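Local structure of cellulase (Xanthomonas axonopodis pv. citri, 4W7W) at residues 268-272 with 273-277; 281-284 with 285-288; 323-326 with 327-330. The protein probably hydrolyses beta-1,4-glucosidic bonds of cellulose, as a family 5 glycoside hydrolase with a (beta/alpha)8-barrel fold. All coordinates share one frame; numbering follows the deposited sequence.

Contact 1: residues 268-272 with 273-277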
loop_
_atom_site.group_PDB
_atom_site.type_symbol
_atom_site.label_atom_id
_atom_site.label_comp_id
_atom_site.label_asym_id
_atom_site.label_seq_id
_atom_site.Cartn_x
_atom_site.Cartn_y
_atom_site.Cartn_z
ATOM N N ALA A 268 -6.020 7.156 6.886
ATOM C CA ALA A 268 -5.605 8.398 7.523
ATOM C C ALA A 268 -6.808 9.034 8.154
ATOM O O ALA A 268 -7.947 8.815 7.722
ATOM C CB ALA A 268 -5.009 9.369 6.520
ATOM N N THR A 269 -6.529 9.865 9.148
ATOM C CA THR A 269 -7.503 10.704 9.838
ATOM C C THR A 269 -6.839 12.039 10.117
ATOM O O THR A 269 -5.622 12.109 10.305
ATOM C CB THR A 269 -7.973 10.031 11.145
ATOM O OG1 THR A 269 -6.851 9.713 11.970
ATOM C CG2 THR A 269 -8.747 8.763 10.863
ATOM N N ALA A 270 -7.642 13.095 10.148
ATOM C CA ALA A 270 -7.127 14.428 10.411
ATOM C C ALA A 270 -7.056 14.713 11.897
ATOM O O ALA A 270 -7.561 13.952 12.724
ATOM C CB ALA A 270 -7.991 15.455 9.716
ATOM N N ASN A 271 -6.412 15.823 12.221
ATOM C CA ASN A 271 -6.151 16.148 13.615
ATOM C C ASN A 271 -7.279 16.912 14.290
ATOM O O ASN A 271 -7.188 18.120 14.502
ATOM C CB ASN A 271 -4.856 16.953 13.701
ATOM C CG ASN A 271 -4.490 17.319 15.112
ATOM O OD1 ASN A 271 -4.762 16.571 16.035
ATOM N ND2 ASN A 271 -3.903 18.484 15.285
ATOM N N ASN A 272 -8.342 16.194 14.641
ATOM C CA ASN A 272 -9.489 16.786 15.338
ATOM C C ASN A 272 -10.158 15.722 16.196
ATOM O O ASN A 272 -9.916 14.533 15.996
ATOM C CB ASN A 272 -10.458 17.469 14.350
ATOM C CG ASN A 272 -11.060 16.529 13.322
ATOM O OD1 ASN A 272 -11.795 15.589 13.657
ATOM N ND2 ASN A 272 -10.732 16.760 12.046
ATOM N N PRO A 273 -10.998 16.138 17.149
ATOM C CA PRO A 273 -11.501 15.170 18.120
ATOM C C PRO A 273 -12.296 14.003 17.520
ATOM O O PRO A 273 -12.095 12.863 17.914
ATOM C CB PRO A 273 -12.358 16.034 19.041
ATOM C CG PRO A 273 -11.605 17.335 19.068
ATOM C CD PRO A 273 -11.148 17.521 17.646
ATOM N N VAL A 274 -13.188 14.289 16.586
ATOM C CA VAL A 274 -14.003 13.226 15.993
ATOM C C VAL A 274 -13.098 12.239 15.257
ATOM O O VAL A 274 -13.256 11.019 15.384
ATOM C CB VAL A 274 -15.080 13.804 15.063
ATOM C CG1 VAL A 274 -15.751 12.699 14.273
ATOM C CG2 VAL A 274 -16.116 14.560 15.875
ATOM N N CYS A 275 -12.144 12.769 14.492
ATOM C CA CYS A 275 -11.193 11.904 13.791
ATOM C C CYS A 275 -10.319 11.076 14.745
ATOM O O CYS A 275 -10.057 9.904 14.453
ATOM C CB CYS A 275 -10.289 12.706 12.879
ATOM S SG CYS A 275 -11.063 13.158 11.324
ATOM N N ASP A 276 -9.849 11.674 15.844
ATOM C CA ASP A 276 -9.020 10.915 16.774
ATOM C C ASP A 276 -9.810 9.748 17.364
ATOM O O ASP A 276 -9.277 8.656 17.541
ATOM C CB ASP A 276 -8.470 11.783 17.905
ATOM C CG ASP A 276 -7.190 12.547 17.546
ATOM O OD1 ASP A 276 -6.619 12.329 16.457
ATOM O OD2 ASP A 276 -6.762 13.344 18.416
ATOM N N LYS A 277 -11.080 9.973 17.697
ATOM C CA LYS A 277 -11.926 8.875 18.189
ATOM C C LYS A 277 -12.091 7.793 17.130
ATOM O O LYS A 277 -12.002 6.600 17.422
ATOM C CB LYS A 277 -13.310 9.370 18.611
ATOM C CG LYS A 277 -13.332 10.090 19.929
ATOM C CD LYS A 277 -14.760 10.457 20.285
ATOM C CE LYS A 277 -15.518 9.243 20.810
ATOM N NZ LYS A 277 -16.807 9.620 21.449
HETATM O O HOH W 1 -6.811 11.590 13.856
HETATM O O HOH W 2 -4.369 13.803 15.871
#

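Contact 2: residues 281-284 with 285-288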
loop_
_atom_site.group_PDB
_atom_site.type_symbol
_atom_site.label_atom_id
_atom_site.label_comp_id
_atom_site.label_asym_id
_atom_site.label_seq_id
_atom_site.Cartn_x
_atom_site.Cartn_y
_atom_site.Cartn_z
ATOM N N GLY A 281 -10.785 3.962 17.283
ATOM C CA GLY A 281 -11.739 2.882 17.066
ATOM C C GLY A 281 -11.306 1.911 15.989
ATOM O O GLY A 281 -11.470 0.694 16.124
ATOM N N MET A 282 -10.747 2.422 14.895
ATOM C CA MET A 282 -10.345 1.540 13.812
ATOM C C MET A 282 -9.077 0.766 14.159
ATOM O O MET A 282 -8.972 -0.417 13.815
ATOM C CB MET A 282 -10.321 2.297 12.490
ATOM C CG MET A 282 -9.171 3.194 12.221
ATOM S SD MET A 282 -9.530 4.189 10.739
ATOM C CE MET A 282 -9.687 2.944 9.478
ATOM N N LEU A 283 -8.146 1.381 14.887
ATOM C CA LEU A 283 -6.949 0.669 15.331
ATOM C C LEU A 283 -7.300 -0.418 16.343
ATOM O O LEU A 283 -6.780 -1.538 16.277
ATOM C CB LEU A 283 -5.951 1.663 15.909
ATOM C CG LEU A 283 -5.373 2.675 14.922
ATOM C CD1 LEU A 283 -4.556 3.705 15.659
ATOM C CD2 LEU A 283 -4.519 2.004 13.884
ATOM N N THR A 284 -8.213 -0.101 17.261
ATOM C CA THR A 284 -8.708 -1.070 18.220
ATOM C C THR A 284 -9.428 -2.225 17.507
ATOM O O THR A 284 -9.230 -3.407 17.839
ATOM C CB THR A 284 -9.645 -0.389 19.225
ATOM O OG1 THR A 284 -8.883 0.537 19.996
ATOM C CG2 THR A 284 -10.301 -1.410 20.148
ATOM N N TYR A 285 -10.222 -1.881 16.495
ATOM C CA TYR A 285 -10.952 -2.899 15.739
ATOM C C TYR A 285 -9.995 -3.880 15.053
ATOM O O TYR A 285 -10.188 -5.102 15.101
ATOM C CB TYR A 285 -11.880 -2.247 14.705
ATOM C CG TYR A 285 -12.663 -3.255 13.916
ATOM C CD1 TYR A 285 -13.874 -3.744 14.379
ATOM C CD2 TYR A 285 -12.194 -3.752 12.710
ATOM C CE1 TYR A 285 -14.587 -4.694 13.676
ATOM C CE2 TYR A 285 -12.894 -4.724 12.015
ATOM C CZ TYR A 285 -14.089 -5.184 12.500
ATOM O OH TYR A 285 -14.764 -6.142 11.786
ATOM N N MET A 286 -8.945 -3.361 14.426
ATOM C CA MET A 286 -7.998 -4.262 13.761
ATOM C C MET A 286 -7.291 -5.165 14.772
ATOM O O MET A 286 -7.101 -6.341 14.500
ATOM C CB MET A 286 -7.030 -3.482 12.881
ATOM C CG MET A 286 -7.698 -2.959 11.621
ATOM S SD MET A 286 -6.572 -2.124 10.484
ATOM C CE MET A 286 -6.366 -0.576 11.343
ATOM N N GLU A 287 -6.913 -4.629 15.937
ATOM C CA GLU A 287 -6.288 -5.460 16.967
ATOM C C GLU A 287 -7.226 -6.559 17.449
ATOM O O GLU A 287 -6.816 -7.699 17.618
ATOM C CB GLU A 287 -5.804 -4.625 18.156
ATOM C CG GLU A 287 -4.527 -3.829 17.881
ATOM C CD GLU A 287 -3.635 -3.663 19.091
ATOM O OE1 GLU A 287 -4.163 -3.582 20.221
ATOM O OE2 GLU A 287 -2.399 -3.576 18.911
ATOM N N LYS A 288 -8.493 -6.207 17.640
ATOM C CA LYS A 288 -9.499 -7.169 18.088
ATOM C C LYS A 288 -9.684 -8.281 17.060
ATOM O O LYS A 288 -10.066 -9.408 17.394
ATOM C CB LYS A 288 -10.832 -6.450 18.333
ATOM C CG LYS A 288 -12.008 -7.327 18.751
ATOM C CD LYS A 288 -11.780 -8.002 20.087
ATOM C CE LYS A 288 -13.061 -8.621 20.632
ATOM N NZ LYS A 288 -12.756 -9.717 21.588
#

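Contact 3: residues 323-326 with 327-330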
loop_
_atom_site.group_PDB
_atom_site.type_symbol
_atom_site.label_atom_id
_atom_site.label_comp_id
_atom_site.label_asym_id
_atom_site.label_seq_id
_atom_site.Cartn_x
_atom_site.Cartn_y
_atom_site.Cartn_z
ATOM N N PRO A 323 0.624 15.198 15.536
ATOM C CA PRO A 323 -0.451 14.839 16.472
ATOM C C PRO A 323 -0.947 13.410 16.388
ATOM O O PRO A 323 -1.131 12.745 17.406
ATOM C CB PRO A 323 -1.547 15.854 16.128
ATOM C CG PRO A 323 -0.771 17.053 15.668
ATOM C CD PRO A 323 0.337 16.472 14.846
ATOM N N GLN A 324 -1.122 12.900 15.181
ATOM C CA GLN A 324 -1.690 11.563 15.043
ATOM C C GLN A 324 -0.720 10.481 15.493
ATOM O O GLN A 324 -1.133 9.383 15.846
ATOM C CB GLN A 324 -2.135 11.292 13.604
ATOM C CG GLN A 324 -3.247 12.219 13.107
ATOM C CD GLN A 324 -2.743 13.411 12.328
ATOM O OE1 GLN A 324 -1.780 14.060 12.747
ATOM N NE2 GLN A 324 -3.396 13.733 11.228
ATOM N N MET A 325 0.572 10.796 15.495
ATOM C CA MET A 325 1.557 9.830 15.908
ATOM C C MET A 325 1.398 9.411 17.357
ATOM O O MET A 325 1.736 8.285 17.693
ATOM C CB MET A 325 2.966 10.378 15.698
ATOM C CG MET A 325 4.079 9.428 16.140
ATOM S SD MET A 325 3.984 7.757 15.471
ATOM C CE MET A 325 3.938 8.347 13.812
ATOM N N ALA A 326 0.891 10.289 18.209
ATOM C CA ALA A 326 0.683 9.912 19.594
ATOM C C ALA A 326 -0.337 8.785 19.734
ATOM O O ALA A 326 -0.323 8.051 20.705
ATOM C CB ALA A 326 0.254 11.113 20.400
ATOM N N ILE A 327 -1.250 8.677 18.782
ATOM C CA ILE A 327 -2.203 7.580 18.760
ATOM C C ILE A 327 -1.604 6.359 18.065
ATOM O O ILE A 327 -1.646 5.255 18.605
ATOM C CB ILE A 327 -3.538 8.013 18.121
ATOM C CG1 ILE A 327 -4.191 9.072 19.027
ATOM C CG2 ILE A 327 -4.468 6.815 17.977
ATOM C CD1 ILE A 327 -5.310 9.840 18.377
ATOM N N LEU A 328 -1.022 6.551 16.893
ATOM C CA LEU A 328 -0.428 5.427 16.175
ATOM C C LEU A 328 0.579 4.674 17.025
ATOM O O LEU A 328 0.613 3.446 17.027
ATOM C CB LEU A 328 0.236 5.889 14.878
ATOM C CG LEU A 328 -0.674 6.517 13.829
ATOM C CD1 LEU A 328 0.157 7.056 12.680
ATOM C CD2 LEU A 328 -1.705 5.531 13.319
ATOM N N SER A 329 1.432 5.408 17.731
ATOM C CA SER A 329 2.499 4.808 18.510
ATOM C C SER A 329 1.962 3.911 19.635
ATOM O O SER A 329 2.612 2.965 20.042
ATOM C CB SER A 329 3.386 5.920 19.083
ATOM O OG SER A 329 4.596 5.419 19.616
ATOM N N LYS A 330 0.767 4.212 20.147
ATOM C CA LYS A 330 0.160 3.346 21.186
ATOM C C LYS A 330 -0.189 1.944 20.699
ATOM O O LYS A 330 -0.325 1.030 21.508
ATOM C CB LYS A 330 -1.135 3.952 21.727
ATOM C CG LYS A 330 -0.906 5.221 22.497
ATOM C CD LYS A 330 -2.122 5.624 23.318
ATOM C CE LYS A 330 -3.339 5.897 22.438
ATOM N NZ LYS A 330 -4.386 6.677 23.157
HETATM O O HOH W 3 -2.567 9.091 22.599
#

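Contact 1: residues 268-272 with 273-277
N272 OD1 accepts from C275 N at 3.0 Å, the donor tilted 30° from the amide's carbonyl plane, and so caps the start of helix 273-288. The main-chain O of N272 takes D276 N at 2.9 Å as the first i to i+4 bond of the helix. The capping bond depends on chi1 of 61°, which sets CG between the backbone N and the carbonyl carbon and turns OD1 back over the first turn. The same side chain lies along C275, ND2 coming 3.7 Å from SG. The D276 carboxylate reaches the loop through water: one molecule donates to D276 OD1 and to A270 O, each at 2.7 Å, and accepts from T269 OG1, and a second donates to both D276 OD1 and N271 OD1. OD1 of the carboxylate thus accepts from two waters. C275 turns inward, its CB 3.0 Å from A270 O and its SG 4.2 Å from A270 CB; SG continues into the disulfide with C238. Side-chain N-capping by asparagine, followed by proline at N1, marks this helix start, reached by the beta-alpha loop after strand 262-268 of the TIM barrel.

Contact 2: residues 281-284 with 285-288
L283 and M286, one turn apart, meet through their ends, L283 CD2 lying 4.1 Å from M286 CE where the two side chains cross obliquely. M286 leaves the backbone with CG anti to the carbonyl carbon, runs extended through chi2 and then bends at chi3 (-76°). This hook brings CE back against its own helix, 3.6 Å from M282 O. M282, with a chi1 of 77° that is rare in a helix, packs on F267 and L227. Together M282, L283 and M286 form the buried side of the helix: L283 also rests on W296, and M286 on L264, W293 and W296. Y285 has CG anti to the backbone N (chi1 -179°), which swings the ring away from the preceding turn onto Q245, Q249 and T252 of helix 243-258; its CB remains 3.3 Å from G281 O. The T284 hydroxyl bonds to E280 O and Y331 OH. E287 has CG 3.6 Å from L283 O, and its OE2 accepts from M21 N. Beneath these side chains run four regular i to i+4 bonds, among them M286 N to M282 O at 3.0 Å and K288 N to T284 O at 2.9 Å. This is the last part of an amphipathic barrel helix, the alpha element of the beta-alpha-beta unit between strands 262-268 and 293-301.

Contact 3: residues 323-326 with 327-330
Q324 O is gripped by two backbone donors, L328 N and I327 N, each at 3.0 Å. The first is nearly straight at the hydrogen (172°) and lies in the carbonyl plane; the second comes from above that plane, 57° out of it, with a more bent N-H angle. One carbonyl therefore serves both an i to i+4 and an i to i+3 bond, and S329 N adds a bond to M325 O at 2.9 Å. M325 projects with CG anti to the backbone N and folds at chi2 and chi3, which lays SD 4.1 Å from S329 CB and CE 4.2 Å from L328 CD1. The M325 and L328 side chains cross at about a right angle; both also pack on M63, while L328 also packs on W296 and W298. The polar end of Q324 is met by other parts of the chain, NE2 donating to T269 O and P310 O. K330 lays CG 3.4 Å from A326 O, and a water donates to that oxygen while accepting from K330 NZ, which also forms a salt bridge with E280. I327 packs against L279 and E280, joining this short C-terminal helix to helix 273-288 on the outside of the TIM barrel.

Overall arrangement
The three contacts follow one another along the chain, neither nested nor crossed. Contact 1 closes the turn from barrel strand 262-268 into helix 273-288. Contact 2 lies farther along that helix, just before the chain returns to strand 293-301; the centres of these two are about 15 Å apart. After that last strand, contact 3 forms in the short helix near the C terminus, which folds back beside both. It joins contact 1 where Q324 meets T269 and where I327 packs on D276, and contact 2 through L283 against I327 and L328. The C-terminal segment thus ties to the last beta-alpha-beta unit of the barrel.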